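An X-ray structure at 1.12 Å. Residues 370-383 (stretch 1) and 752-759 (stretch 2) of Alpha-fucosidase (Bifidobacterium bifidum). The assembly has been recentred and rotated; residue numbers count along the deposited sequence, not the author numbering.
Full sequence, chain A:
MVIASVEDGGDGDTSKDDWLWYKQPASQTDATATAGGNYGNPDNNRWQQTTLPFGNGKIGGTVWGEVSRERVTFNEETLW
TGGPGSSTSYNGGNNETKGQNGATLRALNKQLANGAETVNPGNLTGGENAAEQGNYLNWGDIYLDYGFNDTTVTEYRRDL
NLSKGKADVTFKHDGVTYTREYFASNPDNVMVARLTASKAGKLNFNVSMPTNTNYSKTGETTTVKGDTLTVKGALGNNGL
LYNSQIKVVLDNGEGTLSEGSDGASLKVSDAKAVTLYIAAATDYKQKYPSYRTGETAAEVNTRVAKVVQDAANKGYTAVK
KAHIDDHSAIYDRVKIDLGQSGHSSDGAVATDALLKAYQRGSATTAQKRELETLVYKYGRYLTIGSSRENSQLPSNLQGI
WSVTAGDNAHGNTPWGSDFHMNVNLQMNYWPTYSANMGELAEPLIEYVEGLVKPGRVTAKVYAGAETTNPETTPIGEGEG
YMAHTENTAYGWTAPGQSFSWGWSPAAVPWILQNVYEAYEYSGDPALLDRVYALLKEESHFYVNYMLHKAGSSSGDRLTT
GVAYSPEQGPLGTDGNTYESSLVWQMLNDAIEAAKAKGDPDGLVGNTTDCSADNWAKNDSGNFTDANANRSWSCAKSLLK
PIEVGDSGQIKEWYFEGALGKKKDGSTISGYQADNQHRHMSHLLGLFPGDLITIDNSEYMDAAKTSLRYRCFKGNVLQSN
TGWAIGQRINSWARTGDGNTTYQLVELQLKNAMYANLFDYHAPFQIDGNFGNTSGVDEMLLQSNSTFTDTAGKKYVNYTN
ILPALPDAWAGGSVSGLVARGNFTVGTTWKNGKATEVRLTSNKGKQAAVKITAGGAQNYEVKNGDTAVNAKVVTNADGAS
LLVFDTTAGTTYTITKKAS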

# COMPACT_ATOMS: atom_id res chain seq x y z
N GLU A 370 -6.98 6.07 -22.20
CA GLU A 370 -6.40 7.19 -21.45
C GLU A 370 -6.71 7.10 -19.96
O GLU A 370 -5.80 7.20 -19.13
N LEU A 371 -7.98 6.92 -19.61
CA LEU A 371 -8.35 6.85 -18.19
C LEU A 371 -7.73 5.64 -17.50
O LEU A 371 -7.20 5.74 -16.39
N GLU A 372 -7.77 4.49 -18.17
CA GLU A 372 -7.21 3.26 -17.61
C GLU A 372 -5.71 3.38 -17.36
O GLU A 372 -5.22 3.01 -16.29
N THR A 373 -4.97 3.90 -18.34
CA THR A 373 -3.53 4.06 -18.16
C THR A 373 -3.17 5.19 -17.20
O THR A 373 -2.17 5.10 -16.50
N LEU A 374 -3.99 6.24 -17.15
CA LEU A 374 -3.75 7.31 -16.18
C LEU A 374 -3.91 6.81 -14.75
O LEU A 374 -3.08 7.10 -13.90
N VAL A 375 -4.99 6.07 -14.49
CA VAL A 375 -5.20 5.51 -13.15
C VAL A 375 -4.05 4.56 -12.79
O VAL A 375 -3.52 4.61 -11.67
N TYR A 376 -3.64 3.72 -13.74
CA TYR A 376 -2.50 2.84 -13.55
C TYR A 376 -1.25 3.63 -13.12
O TYR A 376 -0.60 3.31 -12.12
N LYS A 377 -0.93 4.66 -13.91
CA LYS A 377 0.26 5.46 -13.70
C LYS A 377 0.19 6.23 -12.38
O LYS A 377 1.21 6.45 -11.73
N TYR A 378 -1.02 6.64 -12.01
CA TYR A 378 -1.24 7.39 -10.77
C TYR A 378 -0.85 6.58 -9.55
O TYR A 378 -0.33 7.14 -8.59
N GLY A 379 -1.10 5.27 -9.58
CA GLY A 379 -0.72 4.41 -8.47
C GLY A 379 0.78 4.39 -8.26
O GLY A 379 1.26 4.33 -7.13
N ARG A 380 1.52 4.45 -9.36
CA ARG A 380 2.97 4.55 -9.28
C ARG A 380 3.37 5.93 -8.74
O ARG A 380 4.15 6.03 -7.80
N TYR A 381 2.80 6.98 -9.33
CA TYR A 381 3.02 8.35 -8.88
C TYR A 381 2.80 8.51 -7.38
O TYR A 381 3.62 9.10 -6.67
N LEU A 382 1.69 7.96 -6.89
CA LEU A 382 1.29 8.12 -5.49
C LEU A 382 2.23 7.39 -4.55
O LEU A 382 2.38 7.80 -3.39
N THR A 383 2.86 6.32 -5.04
CA THR A 383 3.90 5.64 -4.26
C THR A 383 5.10 6.56 -4.08
O THR A 383 5.61 6.73 -2.97
N ALA A 752 -15.62 4.02 -8.25
CA ALA A 752 -14.71 4.14 -7.10
C ALA A 752 -13.55 5.11 -7.33
O ALA A 752 -12.53 5.04 -6.64
N MET A 753 -13.73 6.04 -8.27
CA MET A 753 -12.73 7.07 -8.52
C MET A 753 -13.35 8.45 -8.48
O MET A 753 -14.36 8.71 -9.14
N TYR A 754 -12.75 9.34 -7.69
CA TYR A 754 -13.16 10.74 -7.68
C TYR A 754 -12.57 11.48 -8.89
O TYR A 754 -11.77 10.91 -9.65
N ALA A 755 -12.96 12.74 -9.06
CA ALA A 755 -12.51 13.55 -10.21
C ALA A 755 -11.00 13.74 -10.27
O ALA A 755 -10.45 13.93 -11.36
N ASN A 756 -10.34 13.71 -9.11
CA ASN A 756 -8.88 13.78 -9.01
C ASN A 756 -8.21 12.41 -9.06
O ASN A 756 -7.02 12.28 -8.76
N LEU A 757 -8.99 11.40 -9.44
CA LEU A 757 -8.56 10.00 -9.54
C LEU A 757 -8.13 9.36 -8.22
O LEU A 757 -7.46 8.32 -8.22
N PHE A 758 -8.52 9.96 -7.10
CA PHE A 758 -8.42 9.27 -5.82
C PHE A 758 -9.44 8.14 -5.76
O PHE A 758 -10.63 8.33 -6.04
N ASP A 759 -8.97 6.96 -5.38
CA ASP A 759 -9.83 5.82 -5.10
C ASP A 759 -10.71 6.12 -3.90
O ASP A 759 -10.26 6.76 -2.94

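One face of a helix, carrying Leu-371, Leu-374, Val-375, Tyr-378 and Leu-382 and so recurring roughly every helical turn, receives a tight turn that is held in shape by its own hydrogen bonds. The turn is type I, Tyr-754 to Leu-757, closed by Leu-757 N to Tyr-754 O at 2.8 Å and followed by Tyr-754 N to Phe-758 O at 2.9 Å. Asn-756 adds a side-chain brace: with chi1 p (61°), Asn-756 OD1 reaches forward to accept from Phe-758 N at 3.0 Å, while its ND2 is satisfied elsewhere in the structure.

Leu-757 is the center of the contact. Its backbone sits in the left-handed region (64/18), and its CA-to-CB bond points toward the helix, with Leu-757 CA 6.7 Å from Val-375 CA. In the m, t rotamer the side chain spreads its methyls among three helix residues: Leu-757 CD2 lies 3.8 Å from Leu-371 CD1, and Leu-757 CD1 lies 4.2 Å from Leu-374 CB and 4.1 Å from Val-375 CG2. Leu-371 starts out sideways, but its t, p rotamer brings its end nearer to Leu-757. Leu-374, m, t, points toward the turn, yet its CB makes its closest approach.

Val-375, chi1 t, leaves the helix sideways and brings CG2 closest to the second stretch. Val-375 CG2 meets Met-753 CE, from the residue just before the turn, at 3.0 Å, a very short approach for two methyl carbons. Met-753 gets there by folding through three m torsions (-69°, -75°, -88°), which bend a long, flexible chain back so that its terminal methyl reaches the valine.

Tyr-378 covers the next part of the turn. Chi1 t (-155°) and chi2 35° present the ring's edge to the turn backbone: Tyr-378 CE2 is 3.3 Å from Leu-757 O and 3.6 Å from Leu-757 CB, and Phe-758 N also lies near the ring plane. The hydroxyl extends farther, Tyr-378 OH lying 2.9 Å from Asn-756 O, so the tyrosine brings a polar atom to a backbone carbonyl within an otherwise largely apolar contact.

Phe-758 leaves sideways, and chi1 -90° (m) with chi2 -12° swings its ring end closer to the helix. There Phe-758 CE1 meets Leu-382 CD2 at 4.1 Å, the methyl lying at the ring edge, and Phe-758 CD1 is 4.2 Å from Tyr-378 CE2. Leu-382, m, t, thus closes the row one helical turn beyond Tyr-378. The lesson is economical: a self-braced turn projects one leucine into a helical face, and flanking side chains fill in around it.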

# COMPACT_ATOMS: atom_id res chain seq x y z
CB GLU A 370 -6.81 8.55 -22.01
CG GLU A 370 -6.21 9.72 -21.22
CD GLU A 370 -6.52 11.09 -21.79
OE1 GLU A 370 -7.14 11.18 -22.88
OE2 GLU A 370 -6.13 12.09 -21.15
CB LEU A 371 -9.87 6.89 -17.99
CG LEU A 371 -10.30 7.08 -16.53
CD1 LEU A 371 -9.80 8.40 -15.95
CD2 LEU A 371 -11.81 6.98 -16.37
CB GLU A 372 -7.55 2.07 -18.51
CG GLU A 372 -9.05 1.75 -18.51
CD GLU A 372 -9.54 1.03 -19.75
OE1 GLU A 372 -8.71 0.53 -20.56
OE2 GLU A 372 -10.78 0.95 -19.92
CB THR A 373 -2.77 4.21 -19.50
OG1 THR A 373 -3.25 5.34 -20.23
CG2 THR A 373 -2.90 2.95 -20.35
CB LEU A 374 -4.68 8.50 -16.41
CG LEU A 374 -4.30 9.52 -17.49
CD1 LEU A 374 -5.39 10.58 -17.59
CD2 LEU A 374 -2.94 10.16 -17.23
CB VAL A 375 -6.58 4.82 -13.02
CG1 VAL A 375 -6.70 4.09 -11.69
CG2 VAL A 375 -7.69 5.86 -13.17
CB TYR A 376 -2.19 2.04 -14.83
CG TYR A 376 -0.89 1.29 -14.70
CD1 TYR A 376 -0.84 0.08 -14.01
CD2 TYR A 376 0.30 1.83 -15.19
CE1 TYR A 376 0.36 -0.59 -13.85
CE2 TYR A 376 1.51 1.16 -15.03
CZ TYR A 376 1.53 -0.04 -14.36
OH TYR A 376 2.73 -0.69 -14.19
CB LYS A 377 0.45 6.43 -14.86
CG LYS A 377 0.89 5.75 -16.14
CD LYS A 377 0.73 6.68 -17.33
CE LYS A 377 1.30 6.02 -18.58
NZ LYS A 377 1.23 6.92 -19.76
CB TYR A 378 -2.71 7.78 -10.67
CG TYR A 378 -3.07 9.00 -9.83
CD1 TYR A 378 -2.25 10.13 -9.75
CD2 TYR A 378 -4.29 9.03 -9.17
CE1 TYR A 378 -2.65 11.25 -9.01
CE2 TYR A 378 -4.70 10.14 -8.44
CZ TYR A 378 -3.88 11.24 -8.37
OH TYR A 378 -4.31 12.34 -7.66
CB ARG A 380 3.62 4.27 -10.64
CG ARG A 380 3.38 2.85 -11.13
CD ARG A 380 4.20 2.49 -12.36
NE ARG A 380 5.62 2.35 -12.06
CZ ARG A 380 6.54 3.27 -12.32
NH1 ARG A 380 6.21 4.42 -12.90
NH2 ARG A 380 7.81 3.03 -12.01
CB TYR A 381 2.11 9.31 -9.67
CG TYR A 381 2.16 10.71 -9.13
CD1 TYR A 381 3.14 11.60 -9.54
CD2 TYR A 381 1.23 11.14 -8.17
CE1 TYR A 381 3.20 12.89 -9.02
CE2 TYR A 381 1.28 12.42 -7.65
CZ TYR A 381 2.27 13.29 -8.08
OH TYR A 381 2.32 14.56 -7.56
CB LEU A 382 -0.16 7.69 -5.27
CG LEU A 382 -1.23 8.59 -5.90
CD1 LEU A 382 -2.58 7.90 -5.83
CD2 LEU A 382 -1.28 9.98 -5.24
CB THR A 383 4.35 4.32 -4.93
OG1 THR A 383 3.23 3.48 -5.19
CG2 THR A 383 5.32 3.57 -4.02
CB ALA A 752 -14.20 2.76 -6.67
CB MET A 753 -12.07 6.85 -9.88
CG MET A 753 -11.18 5.63 -9.95
SD MET A 753 -9.63 5.92 -9.08
CE MET A 753 -8.69 6.61 -10.42
CB TYR A 754 -12.73 11.42 -6.37
CG TYR A 754 -13.45 10.98 -5.11
CD1 TYR A 754 -14.82 10.69 -5.11
CD2 TYR A 754 -12.76 10.89 -3.90
CE1 TYR A 754 -15.48 10.31 -3.94
CE2 TYR A 754 -13.41 10.51 -2.72
CZ TYR A 754 -14.76 10.22 -2.75
OH TYR A 754 -15.39 9.84 -1.58
CB ALA A 755 -13.22 14.90 -10.22
CB ASN A 756 -8.49 14.50 -7.72
CG ASN A 756 -8.97 13.77 -6.47
OD1 ASN A 756 -9.62 12.73 -6.55
ND2 ASN A 756 -8.65 14.33 -5.30
CB LEU A 757 -7.53 9.80 -10.66
CG LEU A 757 -7.96 10.30 -12.04
CD1 LEU A 757 -6.94 9.90 -13.10
CD2 LEU A 757 -9.36 9.81 -12.43
CB PHE A 758 -8.67 10.22 -4.65
CG PHE A 758 -7.43 10.90 -4.10
CD1 PHE A 758 -6.14 10.50 -4.46
CD2 PHE A 758 -7.58 11.91 -3.15
CE1 PHE A 758 -5.01 11.13 -3.91
CE2 PHE A 758 -6.46 12.56 -2.60
CZ PHE A 758 -5.17 12.16 -2.98
CB ASP A 759 -8.98 4.58 -4.82
CG ASP A 759 -9.79 3.40 -4.33
OD1 ASP A 759 -10.35 2.67 -5.16
OD2 ASP A 759 -9.83 3.17 -3.09